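YcaO (Methanopyrus kandleri, PDB 6CIB) binds ADP and magnesium and probably uses ATP to activate a peptide backbone amide for thioamidation, as a member of the YcaO family. Local coordinates at residues A221-E226 with E230-F235; W113-D118 with P124-A129; A157-L162 with E314-E319; R50-Q55 with A84-E89. One frame throughout, in Å; residues are numbered along the deposited sequence.

Contact 1: A221-E226 with E230-F235; sequences AVTEAE and EMVMGF
Thr-223 OG1 is gripped twice by the 230-235 segment. Thr-223 OG1 donates to Glu-230 O at 2.8 Å, in the carbonyl plane and on a lone pair. Thr-223 OG1 also accepts a hydrogen bond from Val-232 N at 2.8 Å, with an N-H...O angle of 161°. The hydroxyl sits between the backbone N and carbonyl carbon of Thr-223 (chi1 65°), which turns it toward the opposing chain. Thr-223 N gives a longer bond of 3.1 Å to Val-232 O. A water donates to both Thr-223 O and Val-232 O. Further along, Ala-221 and Gly-234 form an antiparallel hydrogen-bonded pair, with Ala-221 N to Gly-234 O at 2.7 Å.

Selenomethionine Met-231 lies against the turn end of the other strand. Met-231 CG is 3.3 Å from Ala-225 N. On the face with Val-222, CG1 of that valine meets CG of selenomethionine Met-233 at 3.6 Å, and the two side chains run alongside each other. Trp-292 touches both. On the other face, Ala-221 and Thr-223 pack on helix 241-260. The segments belong to an antiparallel beta hairpin, the second and third strands of a three-stranded sheet backed by that helix.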
loop_
_atom_site.group_PDB
_atom_site.type_symbol
_atom_site.label_atom_id
_atom_site.label_comp_id
_atom_site.label_asym_id
_atom_site.label_seq_id
_atom_site.Cartn_x
_atom_site.Cartn_y
_atom_site.Cartn_z
ATOM N N ALA A 221 -12.560 4.194 0.557
ATOM C CA ALA A 221 -13.763 4.028 -0.250
ATOM C C ALA A 221 -14.407 2.699 0.107
ATOM O O ALA A 221 -13.724 1.676 0.180
ATOM C CB ALA A 221 -13.444 4.083 -1.737
ATOM N N VAL A 222 -15.715 2.725 0.352
ATOM C CA VAL A 222 -16.466 1.509 0.678
ATOM C C VAL A 222 -17.648 1.345 -0.272
ATOM O O VAL A 222 -18.271 2.331 -0.680
ATOM C CB VAL A 222 -16.926 1.432 2.171
ATOM C CG1 VAL A 222 -15.739 1.202 3.090
ATOM C CG2 VAL A 222 -17.702 2.673 2.601
ATOM N N THR A 223 -17.930 0.096 -0.633
ATOM C CA THR A 223 -19.051 -0.201 -1.512
ATOM C C THR A 223 -20.195 -0.910 -0.798
ATOM O O THR A 223 -19.991 -1.675 0.149
ATOM C CB THR A 223 -18.647 -1.002 -2.772
ATOM O OG1 THR A 223 -18.174 -2.300 -2.398
ATOM C CG2 THR A 223 -17.571 -0.264 -3.569
ATOM N N GLU A 224 -21.400 -0.604 -1.260
ATOM C CA GLU A 224 -22.592 -1.371 -0.963
ATOM C C GLU A 224 -23.020 -1.997 -2.281
ATOM O O GLU A 224 -22.995 -1.340 -3.320
ATOM C CB GLU A 224 -23.673 -0.443 -0.416
ATOM C CG GLU A 224 -24.805 -1.144 0.315
ATOM C CD GLU A 224 -25.802 -0.176 0.935
ATOM O OE1 GLU A 224 -25.393 0.914 1.400
ATOM O OE2 GLU A 224 -27.002 -0.519 0.963
ATOM N N ALA A 225 -23.381 -3.273 -2.248
ATOM C CA ALA A 225 -23.774 -4.004 -3.454
ATOM C C ALA A 225 -24.803 -5.061 -3.091
ATOM O O ALA A 225 -24.891 -5.471 -1.924
ATOM C CB ALA A 225 -22.555 -4.645 -4.116
ATOM N N GLU A 226 -25.572 -5.510 -4.081
ATOM C CA GLU A 226 -26.541 -6.581 -3.840
ATOM C C GLU A 226 -25.893 -7.960 -3.715
ATOM O O GLU A 226 -26.466 -8.863 -3.108
ATOM C CB GLU A 226 -27.705 -6.553 -4.847
ATOM C CG GLU A 226 -27.356 -6.842 -6.299
ATOM C CD GLU A 226 -28.566 -6.768 -7.227
ATOM O OE1 GLU A 226 -29.722 -6.832 -6.741
ATOM O OE2 GLU A 226 -28.362 -6.646 -8.457
ATOM N N GLU A 230 -18.960 -8.286 -3.632
ATOM C CA GLU A 230 -18.745 -7.004 -4.304
ATOM C C GLU A 230 -18.795 -5.803 -3.356
ATOM O O GLU A 230 -18.754 -4.643 -3.793
ATOM C CB GLU A 230 -19.718 -6.858 -5.473
ATOM C CG GLU A 230 -19.450 -7.915 -6.536
ATOM C CD GLU A 230 -19.952 -7.548 -7.910
ATOM O OE1 GLU A 230 -19.778 -8.385 -8.815
ATOM O OE2 GLU A 230 -20.510 -6.447 -8.089
HETATM N N MSE A 231 -18.874 -6.095 -2.059
HETATM C CA MSE A 231 -18.767 -5.077 -1.017
HETATM C C MSE A 231 -17.338 -5.110 -0.573
HETATM O O MSE A 231 -16.938 -5.936 0.255
HETATM C CB MSE A 231 -19.755 -5.305 0.125
HETATM C CG MSE A 231 -21.132 -4.872 -0.358
HETATM SE SE MSE A 231 -22.457 -5.207 1.061
HETATM C CE MSE A 231 -21.922 -3.789 2.310
ATOM N N VAL A 232 -16.558 -4.211 -1.163
ATOM C CA VAL A 232 -15.117 -4.174 -0.989
ATOM C C VAL A 232 -14.720 -2.809 -0.433
ATOM O O VAL A 232 -15.547 -1.884 -0.350
ATOM C CB VAL A 232 -14.354 -4.475 -2.315
ATOM C CG1 VAL A 232 -14.595 -5.910 -2.794
ATOM C CG2 VAL A 232 -14.694 -3.464 -3.414
HETATM N N MSE A 233 -13.454 -2.687 -0.054
HETATM C CA MSE A 233 -12.915 -1.422 0.437
HETATM C C MSE A 233 -11.664 -1.105 -0.323
HETATM O O MSE A 233 -10.923 -2.002 -0.711
HETATM C CB MSE A 233 -12.582 -1.522 1.923
HETATM C CG MSE A 233 -13.789 -1.820 2.804
HETATM SE SE MSE A 233 -13.183 -1.782 4.683
HETATM C CE MSE A 233 -12.287 -3.525 4.669
ATOM N N GLY A 234 -11.432 0.183 -0.557
ATOM C CA GLY A 234 -10.190 0.672 -1.158
ATOM C C GLY A 234 -9.621 1.813 -0.334
ATOM O O GLY A 234 -10.379 2.556 0.299
ATOM N N PHE A 235 -8.293 1.943 -0.329
ATOM C CA PHE A 235 -7.613 3.007 0.416
ATOM C C PHE A 235 -6.510 3.668 -0.396
ATOM O O PHE A 235 -5.895 3.040 -1.259
ATOM C CB PHE A 235 -7.027 2.479 1.736
ATOM C CG PHE A 235 -8.044 1.847 2.633
ATOM C CD1 PHE A 235 -8.764 2.620 3.543
ATOM C CD2 PHE A 235 -8.306 0.473 2.555
ATOM C CE1 PHE A 235 -9.733 2.037 4.357
ATOM C CE2 PHE A 235 -9.276 -0.109 3.365
ATOM C CZ PHE A 235 -9.984 0.672 4.268
HETATM O O HOH W 1 -17.699 -2.501 1.809
#

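Contact 2: W113-D118 with P124-A129; sequences WVEGVD and PVYVPA
Strands 113-118 and 124-128 run antiparallel, with 143° between their directions and axes 4.4 Å apart at the closest point. Two hydrogen-bonded pairs hold them, Val-114 with Val-127 and Gly-116 with Val-125. Val-114 N reaches Val-127 O at 2.7 Å, nearly in line with the C=O bond. In the Gly-116/Val-125 pair, the bond from Val-125 N to Gly-116 O is longer, 3.1 Å, and the donor stands above the carbonyl plane. Between these pairs, Glu-115 lies opposite Tyr-126 as a non-hydrogen-bonded pair.

The two strands make a beta hairpin at one margin of a five-stranded antiparallel sheet. Strand 124-128 is outermost, and 113-118 lies next to strand 332-336. Val-125 and Val-127 pack on Ile-333 of that strand, and Val-114 on Val-335.

The opposite face carries Glu-115 and Tyr-126. Glu-115 CG lies over one face of the phenol ring in a CH-pi contact, 4.2 Å from the centroid of the Tyr-126 ring and displaced toward the rim. Glu-115 CG is anti to the backbone N (chi1 -162°), and the extended chain continues across the ring. The carboxylate is turned 52° from the ring plane, and Glu-115 OE2 lies beside Pro-124 CB at 3.8 Å. At the other end, the Trp-113 indole leans on the chain at Tyr-126 and Pro-128. Trp-113 CE3 is 3.8 Å from Tyr-126 CB, and Trp-113 CZ3 is 3.9 Å from Pro-128 CD.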
loop_
_atom_site.group_PDB
_atom_site.type_symbol
_atom_site.label_atom_id
_atom_site.label_comp_id
_atom_site.label_asym_id
_atom_site.label_seq_id
_atom_site.Cartn_x
_atom_site.Cartn_y
_atom_site.Cartn_z
ATOM N N TRP A 113 18.700 -11.768 10.151
ATOM C CA TRP A 113 18.575 -10.320 10.050
ATOM C C TRP A 113 18.930 -9.852 8.654
ATOM O O TRP A 113 19.658 -10.537 7.931
ATOM C CB TRP A 113 19.508 -9.621 11.046
ATOM C CG TRP A 113 19.302 -10.021 12.470
ATOM C CD1 TRP A 113 19.851 -11.098 13.105
ATOM C CD2 TRP A 113 18.489 -9.354 13.440
ATOM N NE1 TRP A 113 19.431 -11.144 14.408
ATOM C CE2 TRP A 113 18.594 -10.087 14.646
ATOM C CE3 TRP A 113 17.677 -8.208 13.410
ATOM C CZ2 TRP A 113 17.921 -9.711 15.817
ATOM C CZ3 TRP A 113 17.009 -7.835 14.575
ATOM C CH2 TRP A 113 17.138 -8.585 15.763
ATOM N N VAL A 114 18.398 -8.685 8.290
ATOM C CA VAL A 114 18.824 -7.938 7.103
ATOM C C VAL A 114 19.153 -6.496 7.510
ATOM O O VAL A 114 18.410 -5.867 8.272
ATOM C CB VAL A 114 17.763 -7.944 5.970
ATOM C CG1 VAL A 114 18.367 -7.447 4.665
ATOM C CG2 VAL A 114 17.186 -9.336 5.749
ATOM N N GLU A 115 20.270 -5.986 6.997
ATOM C CA GLU A 115 20.714 -4.625 7.274
ATOM C C GLU A 115 19.856 -3.588 6.544
ATOM O O GLU A 115 19.763 -3.599 5.312
ATOM C CB GLU A 115 22.182 -4.464 6.879
ATOM C CG GLU A 115 22.884 -3.264 7.507
ATOM C CD GLU A 115 24.199 -2.940 6.821
ATOM O OE1 GLU A 115 24.932 -3.881 6.452
ATOM O OE2 GLU A 115 24.503 -1.744 6.642
ATOM N N GLY A 116 19.213 -2.717 7.320
ATOM C CA GLY A 116 18.493 -1.573 6.781
ATOM C C GLY A 116 19.181 -0.259 7.105
ATOM O O GLY A 116 20.291 -0.244 7.649
ATOM N N VAL A 117 18.529 0.844 6.747
ATOM C CA VAL A 117 18.999 2.188 7.106
ATOM C C VAL A 117 17.885 2.929 7.853
ATOM O O VAL A 117 16.731 2.945 7.408
ATOM C CB VAL A 117 19.464 3.021 5.877
ATOM C CG1 VAL A 117 20.257 4.243 6.329
ATOM C CG2 VAL A 117 20.335 2.196 4.933
ATOM N N ASP A 118 18.235 3.519 8.996
ATOM C CA ASP A 118 17.358 4.458 9.709
ATOM C C ASP A 118 17.332 5.746 8.896
ATOM O O ASP A 118 18.360 6.420 8.761
ATOM C CB ASP A 118 17.910 4.720 11.120
ATOM C CG ASP A 118 16.967 5.527 12.003
ATOM O OD1 ASP A 118 16.366 6.521 11.539
ATOM O OD2 ASP A 118 16.848 5.176 13.193
ATOM N N PRO A 124 23.034 2.577 10.152
ATOM C CA PRO A 124 22.542 1.216 9.905
ATOM C C PRO A 124 21.723 0.671 11.083
ATOM O O PRO A 124 22.015 0.980 12.250
ATOM C CB PRO A 124 23.827 0.401 9.729
ATOM C CG PRO A 124 24.880 1.404 9.365
ATOM C CD PRO A 124 24.511 2.634 10.130
ATOM N N VAL A 125 20.687 -0.100 10.762
ATOM C CA VAL A 125 19.896 -0.837 11.755
ATOM C C VAL A 125 19.491 -2.194 11.162
ATOM O O VAL A 125 19.055 -2.268 10.007
ATOM C CB VAL A 125 18.690 -0.005 12.305
ATOM C CG1 VAL A 125 17.747 0.455 11.194
ATOM C CG2 VAL A 125 17.930 -0.755 13.392
ATOM N N TYR A 126 19.671 -3.258 11.945
ATOM C CA TYR A 126 19.285 -4.605 11.521
ATOM C C TYR A 126 17.822 -4.901 11.806
ATOM O O TYR A 126 17.299 -4.583 12.877
ATOM C CB TYR A 126 20.203 -5.675 12.128
ATOM C CG TYR A 126 21.581 -5.670 11.508
ATOM C CD1 TYR A 126 21.849 -6.413 10.352
ATOM C CD2 TYR A 126 22.616 -4.897 12.058
ATOM C CE1 TYR A 126 23.112 -6.400 9.771
ATOM C CE2 TYR A 126 23.881 -4.872 11.480
ATOM C CZ TYR A 126 24.123 -5.628 10.340
ATOM O OH TYR A 126 25.370 -5.614 9.765
ATOM N N VAL A 127 17.172 -5.502 10.817
ATOM C CA VAL A 127 15.744 -5.794 10.862
ATOM C C VAL A 127 15.604 -7.308 10.702
ATOM O O VAL A 127 16.334 -7.897 9.896
ATOM C CB VAL A 127 14.999 -4.987 9.761
ATOM C CG1 VAL A 127 13.560 -5.441 9.572
ATOM C CG2 VAL A 127 15.005 -3.506 10.108
ATOM N N PRO A 128 14.690 -7.945 11.470
ATOM C CA PRO A 128 14.497 -9.397 11.317
ATOM C C PRO A 128 14.073 -9.740 9.900
ATOM O O PRO A 128 13.359 -8.950 9.265
ATOM C CB PRO A 128 13.355 -9.713 12.294
ATOM C CG PRO A 128 13.373 -8.591 13.288
ATOM C CD PRO A 128 13.776 -7.386 12.489
ATOM N N ALA A 129 14.524 -10.893 9.410
ATOM C CA ALA A 129 14.152 -11.380 8.077
ATOM C C ALA A 129 12.635 -11.471 7.887
ATOM O O ALA A 129 12.141 -11.179 6.797
ATOM C CB ALA A 129 14.822 -12.714 7.774
#

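Contact 3: A157-L162 with E314-E319; sequences AVIQGL and EKLTEE. With ADP (adenosine-5'-diphosphate), chain G.
Apolar packing joins the two helices, through Ile-159 and Val-158 on one side and Leu-316 and Thr-317 on the other. Ile-159 CD1 does most of the touching. Ile-159 CD1 lies 3.8 Å from Leu-316 CD2 and 3.3 Å from Thr-317 OG1. Ile-159 crosses both side chains at about a right angle. The threonine methyl, Thr-317 CG2, meets Val-158 CG1 at 3.8 Å. With the methyl anti to the backbone N, the hydroxyl is left beside that nitrogen. There it bonds to Leu-313 O, one turn back in its own helix, so its polar need is met within the helix. Leu-313 and Leu-320 extend the apolar surface around Ile-159.

Polar contacts are made on the ADP side of helix 154-177. Gln-160 NE2 donates to ADP O1B on the beta phosphate at 2.7 Å, with an N-H...O angle of 168°. A bend at chi2 (82°) brings the amide there, and Gln-160 CG passes 3.4 Å from ADP O2'. Gln-160 OE1 has a weak bond from Arg-247.

The axes of the helical segments 157-162 and 314-319 run 33° apart and approach to 9.6 Å. This is a buried helix-helix packing that backs the nucleotide pocket of the YcaO domain.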
loop_
_atom_site.group_PDB
_atom_site.type_symbol
_atom_site.label_atom_id
_atom_site.label_comp_id
_atom_site.label_asym_id
_atom_site.label_seq_id
_atom_site.Cartn_x
_atom_site.Cartn_y
_atom_site.Cartn_z
ATOM N N ALA A 157 10.058 4.172 -4.880
ATOM C CA ALA A 157 9.710 3.024 -4.040
ATOM C C ALA A 157 9.599 3.412 -2.560
ATOM O O ALA A 157 8.673 2.972 -1.875
ATOM C CB ALA A 157 10.731 1.908 -4.241
ATOM N N VAL A 158 10.528 4.237 -2.072
ATOM C CA VAL A 158 10.465 4.736 -0.683
ATOM C C VAL A 158 9.186 5.531 -0.418
ATOM O O VAL A 158 8.478 5.253 0.558
ATOM C CB VAL A 158 11.732 5.524 -0.264
ATOM C CG1 VAL A 158 11.571 6.132 1.130
ATOM C CG2 VAL A 158 12.937 4.604 -0.264
ATOM N N ILE A 159 8.878 6.482 -1.297
ATOM C CA ILE A 159 7.640 7.278 -1.196
ATOM C C ILE A 159 6.406 6.360 -1.157
ATOM O O ILE A 159 5.574 6.488 -0.257
ATOM C CB ILE A 159 7.518 8.322 -2.340
ATOM C CG1 ILE A 159 8.579 9.424 -2.174
ATOM C CG2 ILE A 159 6.110 8.927 -2.397
ATOM C CD1 ILE A 159 8.899 10.179 -3.447
ATOM N N GLN A 160 6.313 5.448 -2.130
ATOM C CA GLN A 160 5.188 4.517 -2.241
ATOM C C GLN A 160 5.049 3.628 -0.995
ATOM O O GLN A 160 3.951 3.512 -0.437
ATOM C CB GLN A 160 5.322 3.659 -3.510
ATOM C CG GLN A 160 4.100 2.803 -3.851
ATOM C CD GLN A 160 3.013 3.571 -4.594
ATOM O OE1 GLN A 160 3.150 4.769 -4.870
ATOM N NE2 GLN A 160 1.926 2.879 -4.933
ATOM N N GLY A 161 6.157 3.012 -0.574
ATOM C CA GLY A 161 6.185 2.153 0.619
ATOM C C GLY A 161 5.798 2.851 1.911
ATOM O O GLY A 161 5.075 2.284 2.731
ATOM N N LEU A 162 6.277 4.088 2.076
ATOM C CA LEU A 162 6.003 4.892 3.275
ATOM C C LEU A 162 4.546 5.346 3.341
ATOM O O LEU A 162 3.912 5.232 4.391
ATOM C CB LEU A 162 6.935 6.096 3.332
ATOM C CG LEU A 162 7.051 6.903 4.623
ATOM C CD1 LEU A 162 7.521 6.030 5.780
ATOM C CD2 LEU A 162 8.009 8.069 4.405
ATOM N N GLU A 314 13.514 13.761 -4.552
ATOM C CA GLU A 314 14.408 13.761 -3.388
ATOM C C GLU A 314 13.837 14.540 -2.207
ATOM O O GLU A 314 13.883 14.068 -1.071
ATOM C CB GLU A 314 15.801 14.318 -3.754
ATOM C CG GLU A 314 16.627 13.444 -4.691
ATOM C CD GLU A 314 16.374 13.706 -6.169
ATOM O OE1 GLU A 314 15.483 14.508 -6.525
ATOM O OE2 GLU A 314 17.080 13.100 -7.000
ATOM N N LYS A 315 13.316 15.731 -2.497
ATOM C CA LYS A 315 12.689 16.630 -1.521
ATOM C C LYS A 315 11.411 16.001 -0.950
ATOM O O LYS A 315 11.177 16.041 0.267
ATOM C CB LYS A 315 12.375 17.978 -2.205
ATOM C CG LYS A 315 11.557 18.985 -1.403
ATOM C CD LYS A 315 12.431 20.075 -0.809
ATOM C CE LYS A 315 11.740 21.429 -0.883
ATOM N NZ LYS A 315 12.677 22.545 -0.563
ATOM N N LEU A 316 10.596 15.425 -1.835
ATOM C CA LEU A 316 9.349 14.776 -1.427
ATOM C C LEU A 316 9.617 13.633 -0.457
ATOM O O LEU A 316 8.964 13.546 0.587
ATOM C CB LEU A 316 8.525 14.310 -2.641
ATOM C CG LEU A 316 7.188 13.607 -2.384
ATOM C CD1 LEU A 316 6.229 14.482 -1.588
ATOM C CD2 LEU A 316 6.564 13.207 -3.703
ATOM N N THR A 317 10.604 12.796 -0.796
ATOM C CA THR A 317 11.072 11.690 0.054
ATOM C C THR A 317 11.501 12.198 1.438
ATOM O O THR A 317 11.039 11.692 2.453
ATOM C CB THR A 317 12.244 10.920 -0.607
ATOM O OG1 THR A 317 11.861 10.482 -1.914
ATOM C CG2 THR A 317 12.659 9.705 0.229
ATOM N N GLU A 318 12.390 13.190 1.451
ATOM C CA GLU A 318 12.886 13.807 2.679
ATOM C C GLU A 318 11.736 14.344 3.548
ATOM O O GLU A 318 11.652 14.025 4.728
ATOM C CB GLU A 318 13.881 14.919 2.322
ATOM C CG GLU A 318 14.658 15.508 3.494
ATOM C CD GLU A 318 15.412 16.776 3.112
ATOM O OE1 GLU A 318 16.273 16.723 2.197
ATOM O OE2 GLU A 318 15.139 17.832 3.728
ATOM N N GLU A 319 10.844 15.129 2.944
ATOM C CA GLU A 319 9.707 15.717 3.661
ATOM C C GLU A 319 8.735 14.680 4.229
ATOM O O GLU A 319 8.292 14.815 5.371
ATOM C CB GLU A 319 8.986 16.748 2.793
ATOM C CG GLU A 319 9.796 18.031 2.604
ATOM C CD GLU A 319 9.022 19.147 1.929
ATOM O OE1 GLU A 319 7.773 19.145 1.978
ATOM O OE2 GLU A 319 9.673 20.042 1.353
HETATM P PB ADP G . 0.022 -0.034 -4.822
HETATM O O1B ADP G . 1.477 0.257 -4.522
HETATM O O2B ADP G . -0.961 0.676 -3.913
HETATM O O3B ADP G . -0.306 -1.491 -5.054
HETATM P PA ADP G . -0.015 0.305 -7.705
HETATM O O1A ADP G . -0.086 1.598 -8.471
HETATM O O2A ADP G . -1.027 -0.752 -8.061
HETATM O O3A ADP G . -0.226 0.773 -6.194
HETATM O "O5'" ADP G . 1.480 -0.269 -7.839
HETATM C "C5'" ADP G . 1.887 -1.643 -7.711
HETATM C "C4'" ADP G . 3.425 -1.716 -7.705
HETATM O "O4'" ADP G . 3.947 -1.160 -8.922
HETATM C "C3'" ADP G . 4.074 -0.892 -6.589
HETATM O "O3'" ADP G . 5.327 -1.490 -6.204
HETATM C "C2'" ADP G . 4.343 0.449 -7.248
HETATM O "O2'" ADP G . 5.371 1.187 -6.592
HETATM C "C1'" ADP G . 4.719 0.028 -8.665
HETATM N N9 ADP G . 4.381 1.041 -9.690
HETATM C C8 ADP G . 3.140 1.465 -9.992
HETATM N N7 ADP G . 3.173 2.397 -10.970
HETATM C C5 ADP G . 4.451 2.566 -11.327
HETATM C C6 ADP G . 5.169 3.403 -12.316
HETATM N N6 ADP G . 4.485 4.247 -13.125
HETATM N N1 ADP G . 6.519 3.291 -12.368
HETATM C C2 ADP G . 7.210 2.449 -11.561
HETATM N N3 ADP G . 6.614 1.654 -10.644
HETATM C C4 ADP G . 5.256 1.668 -10.485
#

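Contact 4: R50-Q55 with A84-E89; sequences RRRRSQ and AAEPRE
Glu-86 OE2 accepts from both Arg-52 and Ser-54, in a salt bridge with an added hydroxyl bond. The contact ties the middle strand of a three-stranded antiparallel sheet to the chain just after helix 68-85. Arg-52 NH2 is 2.8 Å from Glu-86 OE2, with an N-H...O angle of 158°. The oxygen lies at the edge of the guanidinium, near its plane. The bond from Arg-52 NH1 to Glu-86 OE2 is weak, at 3.4 Å. Ser-54 OG donates to Glu-86 OE2 at 2.9 Å. Arg-52 NH2 and Ser-54 OG come from opposite faces of the carboxylate, whose plane is turned 46° from the guanidinium.

The extended Glu-86 chain (chi2 176°) carries its carboxylate across to the strand. In the next shell, Arg-52 NE bonds to Val-32 O, which would hold the turn of the guanidinium. Ser-54 OG also takes a bond from Tyr-56 N. Beyond Glu-86, Arg-88 folds back on the helix end, where Arg-88 NH2 donates to Ala-84 O at 2.8 Å.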
loop_
_atom_site.group_PDB
_atom_site.type_symbol
_atom_site.label_atom_id
_atom_site.label_comp_id
_atom_site.label_asym_id
_atom_site.label_seq_id
_atom_site.Cartn_x
_atom_site.Cartn_y
_atom_site.Cartn_z
ATOM N N ARG A 50 -2.272 -10.890 -13.195
ATOM C CA ARG A 50 -1.129 -11.726 -13.529
ATOM C C ARG A 50 -1.151 -13.030 -12.735
ATOM O O ARG A 50 -1.393 -13.024 -11.522
ATOM C CB ARG A 50 0.178 -10.961 -13.283
ATOM C CG ARG A 50 0.314 -9.651 -14.076
ATOM C CD ARG A 50 0.545 -9.910 -15.567
ATOM N NE ARG A 50 0.587 -8.679 -16.366
ATOM C CZ ARG A 50 -0.478 -8.067 -16.891
ATOM N NH1 ARG A 50 -1.698 -8.566 -16.716
ATOM N NH2 ARG A 50 -0.320 -6.941 -17.595
ATOM N N ARG A 51 -0.927 -14.139 -13.436
ATOM C CA ARG A 51 -0.637 -15.418 -12.805
ATOM C C ARG A 51 0.883 -15.594 -12.833
ATOM O O ARG A 51 1.505 -15.552 -13.902
ATOM C CB ARG A 51 -1.361 -16.561 -13.528
ATOM C CG ARG A 51 -1.251 -17.920 -12.840
ATOM C CD ARG A 51 -2.252 -18.933 -13.395
ATOM N NE ARG A 51 -2.009 -19.279 -14.797
ATOM C CZ ARG A 51 -1.219 -20.267 -15.219
ATOM N NH1 ARG A 51 -0.573 -21.043 -14.359
ATOM N NH2 ARG A 51 -1.071 -20.489 -16.522
ATOM N N ARG A 52 1.458 -15.760 -11.645
ATOM C CA ARG A 52 2.909 -15.823 -11.441
ATOM C C ARG A 52 3.324 -17.148 -10.772
ATOM O O ARG A 52 2.671 -17.590 -9.829
ATOM C CB ARG A 52 3.352 -14.643 -10.563
ATOM C CG ARG A 52 4.847 -14.393 -10.550
ATOM C CD ARG A 52 5.281 -13.401 -9.481
ATOM N NE ARG A 52 6.631 -13.750 -9.036
ATOM C CZ ARG A 52 6.955 -14.145 -7.812
ATOM N NH1 ARG A 52 6.047 -14.211 -6.850
ATOM N NH2 ARG A 52 8.209 -14.458 -7.545
ATOM N N ARG A 53 4.411 -17.754 -11.261
ATOM C CA ARG A 53 4.967 -18.992 -10.696
ATOM C C ARG A 53 6.308 -18.738 -10.043
ATOM O O ARG A 53 7.148 -18.051 -10.625
ATOM C CB ARG A 53 5.210 -20.031 -11.794
ATOM C CG ARG A 53 3.991 -20.774 -12.277
ATOM C CD ARG A 53 4.409 -22.147 -12.795
ATOM N NE ARG A 53 3.587 -22.606 -13.915
ATOM C CZ ARG A 53 2.310 -22.989 -13.831
ATOM N NH1 ARG A 53 1.660 -22.970 -12.668
ATOM N NH2 ARG A 53 1.671 -23.387 -14.926
ATOM N N SER A 54 6.522 -19.317 -8.861
ATOM C CA SER A 54 7.851 -19.350 -8.212
ATOM C C SER A 54 8.034 -20.660 -7.441
ATOM O O SER A 54 7.126 -21.497 -7.417
ATOM C CB SER A 54 8.038 -18.144 -7.280
ATOM O OG SER A 54 7.275 -18.285 -6.088
ATOM N N GLN A 55 9.183 -20.826 -6.790
ATOM C CA GLN A 55 9.392 -21.968 -5.879
ATOM C C GLN A 55 8.348 -22.000 -4.753
ATOM O O GLN A 55 8.153 -23.037 -4.127
ATOM C CB GLN A 55 10.806 -21.961 -5.285
ATOM C CG GLN A 55 11.010 -20.913 -4.208
ATOM C CD GLN A 55 12.210 -21.164 -3.326
ATOM O OE1 GLN A 55 13.341 -20.879 -3.708
ATOM N NE2 GLN A 55 11.966 -21.668 -2.124
ATOM N N ALA A 84 11.233 -9.910 -5.676
ATOM C CA ALA A 84 12.283 -9.290 -4.864
ATOM C C ALA A 84 12.149 -9.590 -3.369
ATOM O O ALA A 84 13.157 -9.724 -2.676
ATOM C CB ALA A 84 12.312 -7.789 -5.098
ATOM N N ALA A 85 10.909 -9.700 -2.892
ATOM C CA ALA A 85 10.599 -9.935 -1.485
ATOM C C ALA A 85 10.817 -11.376 -1.029
ATOM O O ALA A 85 10.837 -11.641 0.178
ATOM C CB ALA A 85 9.164 -9.518 -1.182
ATOM N N GLU A 86 10.945 -12.301 -1.982
ATOM C CA GLU A 86 11.222 -13.698 -1.661
ATOM C C GLU A 86 12.565 -13.810 -0.919
ATOM O O GLU A 86 13.527 -13.113 -1.284
ATOM C CB GLU A 86 11.170 -14.580 -2.920
ATOM C CG GLU A 86 9.743 -14.835 -3.392
ATOM C CD GLU A 86 9.623 -15.617 -4.699
ATOM O OE1 GLU A 86 10.635 -16.055 -5.290
ATOM O OE2 GLU A 86 8.473 -15.803 -5.132
ATOM N N PRO A 87 12.621 -14.646 0.146
ATOM C CA PRO A 87 13.821 -14.791 0.981
ATOM C C PRO A 87 15.095 -14.969 0.172
ATOM O O PRO A 87 15.127 -15.751 -0.780
ATOM C CB PRO A 87 13.527 -16.041 1.802
ATOM C CG PRO A 87 12.054 -16.021 1.953
ATOM C CD PRO A 87 11.510 -15.475 0.658
ATOM N N ARG A 88 16.124 -14.215 0.546
ATOM C CA ARG A 88 17.371 -14.224 -0.182
ATOM C C ARG A 88 18.507 -14.347 0.820
ATOM O O ARG A 88 18.763 -13.423 1.610
ATOM C CB ARG A 88 17.500 -12.960 -1.030
ATOM C CG ARG A 88 17.758 -13.229 -2.500
ATOM C CD ARG A 88 18.018 -11.933 -3.247
ATOM N NE ARG A 88 16.862 -11.042 -3.199
ATOM C CZ ARG A 88 16.917 -9.716 -3.249
ATOM N NH1 ARG A 88 18.078 -9.084 -3.345
ATOM N NH2 ARG A 88 15.795 -9.012 -3.198
ATOM N N GLU A 89 19.164 -15.508 0.790
ATOM C CA GLU A 89 20.257 -15.841 1.710
ATOM C C GLU A 89 21.461 -14.910 1.523
ATOM O O GLU A 89 22.189 -14.641 2.478
ATOM C CB GLU A 89 20.646 -17.317 1.543
ATOM C CG GLU A 89 21.458 -17.924 2.679
ATOM C CD GLU A 89 20.757 -17.941 4.033
ATOM O OE1 GLU A 89 19.538 -18.207 4.126
ATOM O OE2 GLU A 89 21.455 -17.704 5.030
#

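The four contacts are separate pieces of the fold and none touches another. Contact 3 holds Gln-160, which bonds directly to ADP, while the other three lie farther from the nucleotide. The side chain of Arg-52 in contact 4 is about 12 Å from ADP and from the magnesium ion. Segment 84-89 of contact 4 begins at the end of helix 68-85, which carries Ser-74 and Glu-81 of the site. In contact 1, Gly-234 is about 10 Å from ADP. In contact 2, the side chain of Val-114 is about 11 Å from that of Leu-148, a magnesium-binding residue. Contacts 2 and 4 come within about 6 Å between nearest atoms. Contacts 1 and 2 are farthest apart, with centres 37 Å from each other.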